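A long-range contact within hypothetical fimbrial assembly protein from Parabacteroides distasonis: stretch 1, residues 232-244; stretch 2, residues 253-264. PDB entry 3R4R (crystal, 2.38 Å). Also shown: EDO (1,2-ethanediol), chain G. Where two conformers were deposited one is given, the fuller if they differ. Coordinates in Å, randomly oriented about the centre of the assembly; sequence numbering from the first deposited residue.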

ATOM      1  N   TYR A 232       5.303   5.107  -3.647  1.00 37.67           N
ATOM      2  CA  TYR A 232       5.501   4.755  -2.268  1.00 36.21           C
ATOM      3  C   TYR A 232       5.862   6.043  -1.533  1.00 45.38           C
ATOM      4  O   TYR A 232       6.352   6.969  -2.187  1.00 46.22           O
ATOM      5  CB  TYR A 232       6.560   3.649  -2.101  1.00 36.45           C
ATOM      6  CG  TYR A 232       6.246   2.293  -2.689  1.00 32.96           C
ATOM      7  CD1 TYR A 232       5.091   1.603  -2.318  1.00 33.01           C
ATOM      8  CD2 TYR A 232       7.207   1.593  -3.410  1.00 33.64           C
ATOM      9  CE1 TYR A 232       4.819   0.327  -2.811  1.00 31.43           C
ATOM     10  CE2 TYR A 232       6.979   0.285  -3.848  1.00 32.76           C
ATOM     11  CZ  TYR A 232       5.775  -0.338  -3.559  1.00 36.11           C
ATOM     12  OH  TYR A 232       5.524  -1.606  -4.012  1.00 38.34           O
ATOM     13  N   GLU A 233       5.562   6.156  -0.215  1.00 45.01           N
ATOM     14  CA  GLU A 233       5.953   7.291   0.655  1.00 47.21           C
ATOM     15  C   GLU A 233       7.391   7.755   0.466  1.00 52.58           C
ATOM     16  O   GLU A 233       8.269   6.936   0.161  1.00 52.54           O
ATOM     17  CB  GLU A 233       5.836   6.915   2.141  1.00 49.33           C
ATOM     18  CG  GLU A 233       4.452   6.711   2.675  1.00 54.91           C
ATOM     19  CD  GLU A 233       4.417   6.429   4.157  1.00 62.72           C
ATOM     20  OE1 GLU A 233       5.357   5.817   4.725  1.00 52.39           O
ATOM     21  OE2 GLU A 233       3.378   6.785   4.746  1.00 57.60           O
ATOM     22  N   ILE A 234       7.647   9.041   0.738  1.00 49.66           N
ATOM     23  CA  ILE A 234       8.964   9.648   0.652  1.00 50.57           C
ATOM     24  C   ILE A 234       9.166  10.464   1.925  1.00 59.61           C
ATOM     25  O   ILE A 234       8.522  11.506   2.061  1.00 60.91           O
ATOM     26  CB  ILE A 234       9.066  10.477  -0.639  1.00 53.39           C
ATOM     27  CG1 ILE A 234       8.729   9.607  -1.886  1.00 50.57           C
ATOM     28  CG2 ILE A 234      10.445  11.127  -0.724  1.00 57.28           C
ATOM     29  CD1 ILE A 234       8.484  10.301  -3.210  1.00 59.02           C
ATOM     30  N   SER A 235      10.054   9.977   2.853  1.00 59.02           N
ATOM     31  CA  SER A 235      10.343  10.608   4.148  0.50 62.20           C
ATOM     32  C   SER A 235      11.167  11.898   4.010  1.00 69.92           C
ATOM     33  O   SER A 235      10.922  12.845   4.771  1.00 71.93           O
ATOM     34  CB  SER A 235      11.097   9.648   5.065  0.50 65.57           C
ATOM     35  OG  SER A 235      12.354   9.275   4.527  0.50 74.68           O
ATOM     36  N   ASP A 236      12.165  11.928   3.085  1.00 67.21           N
ATOM     37  CA  ASP A 236      13.023  13.113   2.919  1.00 71.39           C
ATOM     38  C   ASP A 236      12.153  14.358   2.703  1.00 79.68           C
ATOM     39  O   ASP A 236      11.291  14.391   1.812  1.00 77.50           O
ATOM     40  CB  ASP A 236      14.025  12.934   1.763  1.00 73.38           C
ATOM     41  CG  ASP A 236      15.069  14.035   1.595  1.00 89.57           C
ATOM     42  OD1 ASP A 236      15.133  14.938   2.453  1.00 95.04           O
ATOM     43  OD2 ASP A 236      15.847  13.969   0.626  1.00 95.81           O
ATOM     44  N   ALA A 237      12.356  15.355   3.578  1.00 81.59           N
ATOM     45  CA  ALA A 237      11.631  16.629   3.577  1.00 83.92           C
ATOM     46  C   ALA A 237      12.089  17.542   2.426  1.00 89.94           C
ATOM     47  O   ALA A 237      11.388  18.503   2.102  1.00 90.50           O
ATOM     48  CB  ALA A 237      11.838  17.333   4.912  1.00 88.76           C
ATOM     49  N   PHE A 238      13.232  17.196   1.782  1.00 87.78           N
ATOM     50  CA  PHE A 238      13.882  17.953   0.709  1.00 90.72           C
ATOM     51  C   PHE A 238      13.552  17.345  -0.691  1.00 89.21           C
ATOM     52  O   PHE A 238      13.921  17.933  -1.714  1.00 90.89           O
ATOM     53  CB  PHE A 238      15.406  17.960   0.976  1.00 97.17           C
ATOM     54  CG  PHE A 238      16.307  18.900   0.199  1.00104.27           C
ATOM     55  CD1 PHE A 238      15.910  20.211  -0.068  1.00111.10           C
ATOM     56  CD2 PHE A 238      17.633  18.560  -0.054  1.00109.52           C
ATOM     57  CE1 PHE A 238      16.772  21.109  -0.715  1.00116.96           C
ATOM     58  CE2 PHE A 238      18.502  19.463  -0.688  1.00117.40           C
ATOM     59  CZ  PHE A 238      18.063  20.732  -1.017  1.00118.19           C
ATOM     60  N   LYS A 239      12.812  16.224  -0.742  1.00 79.15           N
ATOM     61  CA  LYS A 239      12.443  15.628  -2.022  1.00 74.82           C
ATOM     62  C   LYS A 239      11.109  16.200  -2.516  1.00 78.58           C
ATOM     63  O   LYS A 239      10.269  16.646  -1.730  1.00 78.98           O
ATOM     64  CB  LYS A 239      12.384  14.102  -1.982  1.00 71.66           C
ATOM     65  CG  LYS A 239      13.766  13.482  -2.026  1.00 64.79           C
ATOM     66  CD  LYS A 239      13.695  12.008  -2.291  1.00 59.77           C
ATOM     67  CE  LYS A 239      15.037  11.326  -2.408  1.00 62.12           C
ATOM     68  NZ  LYS A 239      15.780  11.314  -1.121  1.00 91.48           N
ATOM     69  N   GLU A 240      10.953  16.233  -3.837  1.00 73.78           N
ATOM     70  CA  GLU A 240       9.768  16.791  -4.484  1.00 72.10           C
ATOM     71  C   GLU A 240       9.245  15.913  -5.588  1.00 70.59           C
ATOM     72  O   GLU A 240      10.019  15.238  -6.276  1.00 68.04           O
ATOM     73  CB  GLU A 240      10.077  18.181  -5.092  1.00 77.00           C
ATOM     74  CG  GLU A 240      10.469  19.266  -4.101  1.00 87.74           C
ATOM     75  CD  GLU A 240      10.795  20.609  -4.724  1.00102.21           C
ATOM     76  OE1 GLU A 240      11.351  20.626  -5.847  1.00 96.02           O
ATOM     77  OE2 GLU A 240      10.551  21.644  -4.060  1.00 91.31           O
ATOM     78  N   VAL A 241       7.912  15.973  -5.785  1.00 65.08           N
ATOM     79  CA  VAL A 241       7.200  15.336  -6.879  1.00 61.67           C
ATOM     80  C   VAL A 241       6.809  16.521  -7.795  1.00 66.30           C
ATOM     81  O   VAL A 241       6.076  17.429  -7.375  1.00 65.91           O
ATOM     82  CB  VAL A 241       6.036  14.400  -6.438  1.00 63.86           C
ATOM     83  CG1 VAL A 241       6.550  13.252  -5.573  1.00 62.28           C
ATOM     84  CG2 VAL A 241       4.943  15.150  -5.699  1.00 65.23           C
ATOM     85  N   ILE A 242       7.417  16.574  -8.997  1.00 63.25           N
ATOM     86  CA  ILE A 242       7.298  17.703  -9.933  1.00 63.33           C
ATOM     87  C   ILE A 242       6.423  17.354 -11.131  1.00 62.90           C
ATOM     88  O   ILE A 242       6.775  16.513 -11.964  1.00 60.25           O
ATOM     89  CB  ILE A 242       8.703  18.156 -10.430  1.00 68.25           C
ATOM     90  CG1 ILE A 242       9.620  18.559  -9.246  1.00 69.35           C
ATOM     91  CG2 ILE A 242       8.576  19.272 -11.482  1.00 70.14           C
ATOM     92  CD1 ILE A 242      11.084  18.816  -9.591  1.00 65.87           C
ATOM     93  N   LEU A 243       5.331  18.120 -11.258  1.00 59.43           N
ATOM     94  CA  LEU A 243       4.358  18.029 -12.346  1.00 56.40           C
ATOM     95  C   LEU A 243       4.700  19.029 -13.443  1.00 61.52           C
ATOM     96  O   LEU A 243       4.901  20.196 -13.150  1.00 63.41           O
ATOM     97  CB  LEU A 243       2.923  18.279 -11.823  1.00 55.00           C
ATOM     98  CG  LEU A 243       2.153  17.114 -11.136  1.00 56.93           C
ATOM     99  CD1 LEU A 243       2.846  16.574  -9.893  1.00 57.14           C
ATOM    100  CD2 LEU A 243       0.782  17.571 -10.715  1.00 59.15           C
ATOM    101  N   SER A 244       4.819  18.558 -14.693  1.00 57.67           N
ATOM    102  CA  SER A 244       5.058  19.383 -15.878  1.00 59.66           C
ATOM    103  C   SER A 244       3.753  19.451 -16.652  1.00 62.57           C
ATOM    104  O   SER A 244       3.294  18.448 -17.194  1.00 58.06           O
ATOM    105  CB  SER A 244       6.219  18.859 -16.721  1.00 62.21           C
ATOM    106  OG  SER A 244       7.443  18.980 -16.016  1.00 66.97           O
TER
HETATM  107  C1  EDO G 323      14.039  12.734  -5.923  1.00 54.95           C
HETATM  108  O1  EDO G 323      13.869  11.867  -7.044  1.00 56.23           O
HETATM  109  C2  EDO G 323      12.736  13.478  -5.671  1.00 55.69           C
HETATM  110  O2  EDO G 323      11.674  12.552  -5.383  1.00 66.39           O
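Stretch 2 253-264: EYPFPANKFIKG

Stretch 2 runs back along stretch 1 as an antiparallel neighbour, and the two together bury 919 Å². Residues 253-257 form a strand that pairs with strand 240-244; the N-to-C directions make an angle of 153° and the axes approach to 4.5 Å. Beyond Pro257 the chain leaves the extended conformation for a short 3-10 segment, 258-260, which lies against Ile234, and then passes Glu233 as a loop.

The ladder is built from two pairs of reciprocal hydrogen bonds. Phe256 N donates to Val241 O at 3.0 Å and Val241 N to Phe256 O at 3.1 Å; Tyr254 N donates to Leu243 O at 2.8 Å and Leu243 N to Tyr254 O at 2.9 Å. Between them Ile242 and Pro255 form a non-hydrogen-bonded pair with CA atoms 4.3 Å apart, a position that suits proline, which has no amide hydrogen to give. Ser244 faces Glu253 in the same manner, CA to CA 4.5 Å. Val241, Leu243, Tyr254 and Phe256 send their side chains to one face of the sheet, Ile242, Ser244, Glu253 and Pro255 to the other.

Glu233, with 104 Å² covered, anchors the far end of the contact. Its CA-to-CB bond points sideways, but the end of the side chain comes nearer to stretch 2, where OE2 accepts from Lys263 twice: from backbone N at 3.2 Å and from NZ at 2.7 Å, the latter a salt bridge. One carboxylate oxygen thus holds both the backbone and the side chain of the same lysine.

Ala258, with 84 Å² covered, sits where the strand gives way to the 3-10 segment. Its N donates to Lys239 O at 3.3 Å, extending the pairing one step past the strand, and its CB points toward stretch 1, 3.8 Å from Ile234 CG2 and 4.1 Å from Val241 CG1. A water ties the turn together, accepting from Ile234 N at 2.8 Å and donating to Ala258 O and Phe261 O, each at 2.5 Å. Nearby, Asn259 CA makes a CA-H...O contact of 3.2 Å with Ile234 O.

Val241, with 73 Å² covered, is the apolar centre: besides Ala258, it meets two phenylalanines through CG2, which lies 3.7 Å from Phe256 CB and a close 3.2 Å from Phe261 CE2. Farther along that face, Leu243 CD2 packs 3.8 Å from Phe256 CE1, so the Phe256 side chain touches both Val241 and Leu243.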

ATOM      1  N   GLU A 253       7.144  23.584 -14.939  1.00 75.92           N
ATOM      2  CA  GLU A 253       7.291  22.681 -13.798  1.00 71.83           C
ATOM      3  C   GLU A 253       6.599  23.256 -12.572  1.00 74.41           C
ATOM      4  O   GLU A 253       6.632  24.464 -12.353  1.00 76.81           O
ATOM      5  CB  GLU A 253       8.758  22.381 -13.469  1.00 74.87           C
ATOM      6  CG  GLU A 253       9.461  21.455 -14.445  1.00 82.88           C
ATOM      7  CD  GLU A 253      10.814  20.940 -13.980  1.00104.49           C
ATOM      8  OE1 GLU A 253      11.292  21.361 -12.901  1.00 91.08           O
ATOM      9  OE2 GLU A 253      11.377  20.070 -14.681  1.00103.21           O
ATOM     10  N   TYR A 254       5.969  22.384 -11.779  1.00 68.45           N
ATOM     11  CA  TYR A 254       5.250  22.735 -10.559  1.00 68.61           C
ATOM     12  C   TYR A 254       5.603  21.700  -9.460  1.00 70.68           C
ATOM     13  O   TYR A 254       5.277  20.517  -9.595  1.00 65.99           O
ATOM     14  CB  TYR A 254       3.731  22.823 -10.812  1.00 68.32           C
ATOM     15  CG  TYR A 254       3.343  23.806 -11.901  1.00 73.97           C
ATOM     16  CD1 TYR A 254       3.252  25.173 -11.638  1.00 80.72           C
ATOM     17  CD2 TYR A 254       3.035  23.368 -13.188  1.00 72.72           C
ATOM     18  CE1 TYR A 254       2.876  26.079 -12.632  1.00 83.24           C
ATOM     19  CE2 TYR A 254       2.664  24.268 -14.190  1.00 75.40           C
ATOM     20  CZ  TYR A 254       2.585  25.623 -13.907  1.00 86.95           C
ATOM     21  OH  TYR A 254       2.232  26.524 -14.888  1.00 89.20           O
ATOM     22  N   PRO A 255       6.312  22.119  -8.386  1.00 70.75           N
ATOM     23  CA  PRO A 255       6.750  21.142  -7.374  1.00 68.93           C
ATOM     24  C   PRO A 255       5.812  21.041  -6.165  1.00 71.71           C
ATOM     25  O   PRO A 255       5.255  22.045  -5.701  1.00 73.79           O
ATOM     26  CB  PRO A 255       8.112  21.690  -6.934  1.00 74.19           C
ATOM     27  CG  PRO A 255       8.151  23.149  -7.406  1.00 82.08           C
ATOM     28  CD  PRO A 255       6.856  23.462  -8.094  1.00 76.70           C
ATOM     29  N   PHE A 256       5.673  19.806  -5.643  1.00 64.14           N
ATOM     30  CA  PHE A 256       4.863  19.469  -4.468  1.00 62.55           C
ATOM     31  C   PHE A 256       5.735  18.780  -3.409  1.00 67.36           C
ATOM     32  O   PHE A 256       6.652  18.044  -3.787  1.00 66.24           O
ATOM     33  CB  PHE A 256       3.669  18.572  -4.858  1.00 60.47           C
ATOM     34  CG  PHE A 256       2.642  19.241  -5.756  1.00 61.50           C
ATOM     35  CD1 PHE A 256       2.824  19.296  -7.129  1.00 63.90           C
ATOM     36  CD2 PHE A 256       1.470  19.761  -5.227  1.00 63.44           C
ATOM     37  CE1 PHE A 256       1.898  19.951  -7.945  1.00 65.69           C
ATOM     38  CE2 PHE A 256       0.530  20.381  -6.045  1.00 66.68           C
ATOM     39  CZ  PHE A 256       0.770  20.521  -7.394  1.00 64.71           C
ATOM     40  N   PRO A 257       5.510  18.994  -2.087  1.00 65.77           N
ATOM     41  CA  PRO A 257       6.362  18.312  -1.090  1.00 65.88           C
ATOM     42  C   PRO A 257       6.041  16.830  -1.083  1.00 67.22           C
ATOM     43  O   PRO A 257       4.891  16.444  -0.842  1.00 65.85           O
ATOM     44  CB  PRO A 257       6.018  19.008   0.240  1.00 70.33           C
ATOM     45  CG  PRO A 257       5.104  20.152  -0.116  1.00 75.82           C
ATOM     46  CD  PRO A 257       4.484  19.833  -1.432  1.00 68.41           C
ATOM     47  N   ALA A 258       7.053  16.007  -1.428  1.00 62.53           N
ATOM     48  CA  ALA A 258       6.948  14.556  -1.587  1.00 57.59           C
ATOM     49  C   ALA A 258       6.401  13.869  -0.329  1.00 58.89           C
ATOM     50  O   ALA A 258       5.665  12.902  -0.451  1.00 54.28           O
ATOM     51  CB  ALA A 258       8.308  13.981  -1.927  1.00 58.59           C
ATOM     52  N   ASN A 259       6.709  14.406   0.866  1.00 59.73           N
ATOM     53  CA  ASN A 259       6.287  13.829   2.147  1.00 58.17           C
ATOM     54  C   ASN A 259       4.778  14.131   2.471  1.00 58.74           C
ATOM     55  O   ASN A 259       4.286  13.675   3.511  1.00 56.82           O
ATOM     56  CB  ASN A 259       7.185  14.333   3.287  1.00 59.34           C
ATOM     57  CG  ASN A 259       7.313  15.818   3.426  1.00 84.93           C
ATOM     58  OD1 ASN A 259       7.241  16.580   2.459  1.00 85.13           O
ATOM     59  ND2 ASN A 259       7.635  16.247   4.628  1.00 79.06           N
ATOM     60  N   LYS A 260       4.032  14.808   1.571  1.00 54.73           N
ATOM     61  CA  LYS A 260       2.608  15.060   1.806  1.00 54.81           C
ATOM     62  C   LYS A 260       1.763  13.838   1.379  1.00 58.04           C
ATOM     63  O   LYS A 260       0.607  13.713   1.807  1.00 59.91           O
ATOM     64  CB  LYS A 260       2.127  16.325   1.062  1.00 58.92           C
ATOM     65  CG  LYS A 260       2.726  17.665   1.502  1.00 73.30           C
ATOM     66  CD  LYS A 260       2.291  18.112   2.895  1.00 90.92           C
ATOM     67  N   PHE A 261       2.342  12.926   0.559  1.00 49.80           N
ATOM     68  CA  PHE A 261       1.640  11.764   0.020  1.00 45.44           C
ATOM     69  C   PHE A 261       1.949  10.539   0.879  1.00 51.45           C
ATOM     70  O   PHE A 261       3.002   9.914   0.730  1.00 53.40           O
ATOM     71  CB  PHE A 261       2.033  11.549  -1.445  1.00 44.29           C
ATOM     72  CG  PHE A 261       1.919  12.808  -2.265  1.00 46.66           C
ATOM     73  CD1 PHE A 261       0.689  13.218  -2.776  1.00 49.50           C
ATOM     74  CD2 PHE A 261       3.036  13.586  -2.529  1.00 50.04           C
ATOM     75  CE1 PHE A 261       0.580  14.379  -3.531  1.00 51.94           C
ATOM     76  CE2 PHE A 261       2.917  14.771  -3.233  1.00 54.50           C
ATOM     77  CZ  PHE A 261       1.695  15.147  -3.762  1.00 52.75           C
ATOM     78  N   ILE A 262       1.043  10.235   1.819  1.00 45.02           N
ATOM     79  CA  ILE A 262       1.194   9.152   2.781  1.00 43.13           C
ATOM     80  C   ILE A 262       0.505   7.905   2.237  1.00 46.17           C
ATOM     81  O   ILE A 262      -0.535   8.001   1.607  1.00 47.72           O
ATOM     82  CB  ILE A 262       0.614   9.587   4.169  1.00 47.64           C
ATOM     83  CG1 ILE A 262       1.271  10.892   4.693  1.00 50.48           C
ATOM     84  CG2 ILE A 262       0.715   8.477   5.231  1.00 46.39           C
ATOM     85  CD1 ILE A 262       0.374  11.721   5.652  1.00 40.98           C
ATOM     86  N   LYS A 263       1.111   6.737   2.462  1.00 41.79           N
ATOM     87  CA  LYS A 263       0.576   5.431   2.098  1.00 38.94           C
ATOM     88  C   LYS A 263      -0.850   5.243   2.633  1.00 43.61           C
ATOM     89  O   LYS A 263      -1.141   5.594   3.789  1.00 46.41           O
ATOM     90  CB  LYS A 263       1.481   4.318   2.648  1.00 38.29           C
ATOM     91  CG  LYS A 263       1.516   4.254   4.177  1.00 32.55           C
ATOM     92  CD  LYS A 263       2.604   3.323   4.677  1.00 26.46           C
ATOM     93  CE  LYS A 263       2.824   3.456   6.158  1.00 35.56           C
ATOM     94  NZ  LYS A 263       3.239   4.841   6.590  1.00 32.40           N
ATOM     95  N   GLY A 264      -1.701   4.656   1.807  1.00 35.87           N
ATOM     96  CA  GLY A 264      -3.071   4.366   2.187  1.00 36.04           C
ATOM     97  C   GLY A 264      -3.988   5.551   2.081  1.00 41.19           C
ATOM     98  O   GLY A 264      -5.057   5.534   2.684  1.00 42.81           O
TER
HETATM   99  O   HOH W   1       5.368  10.676   0.740  1.00 40.13           O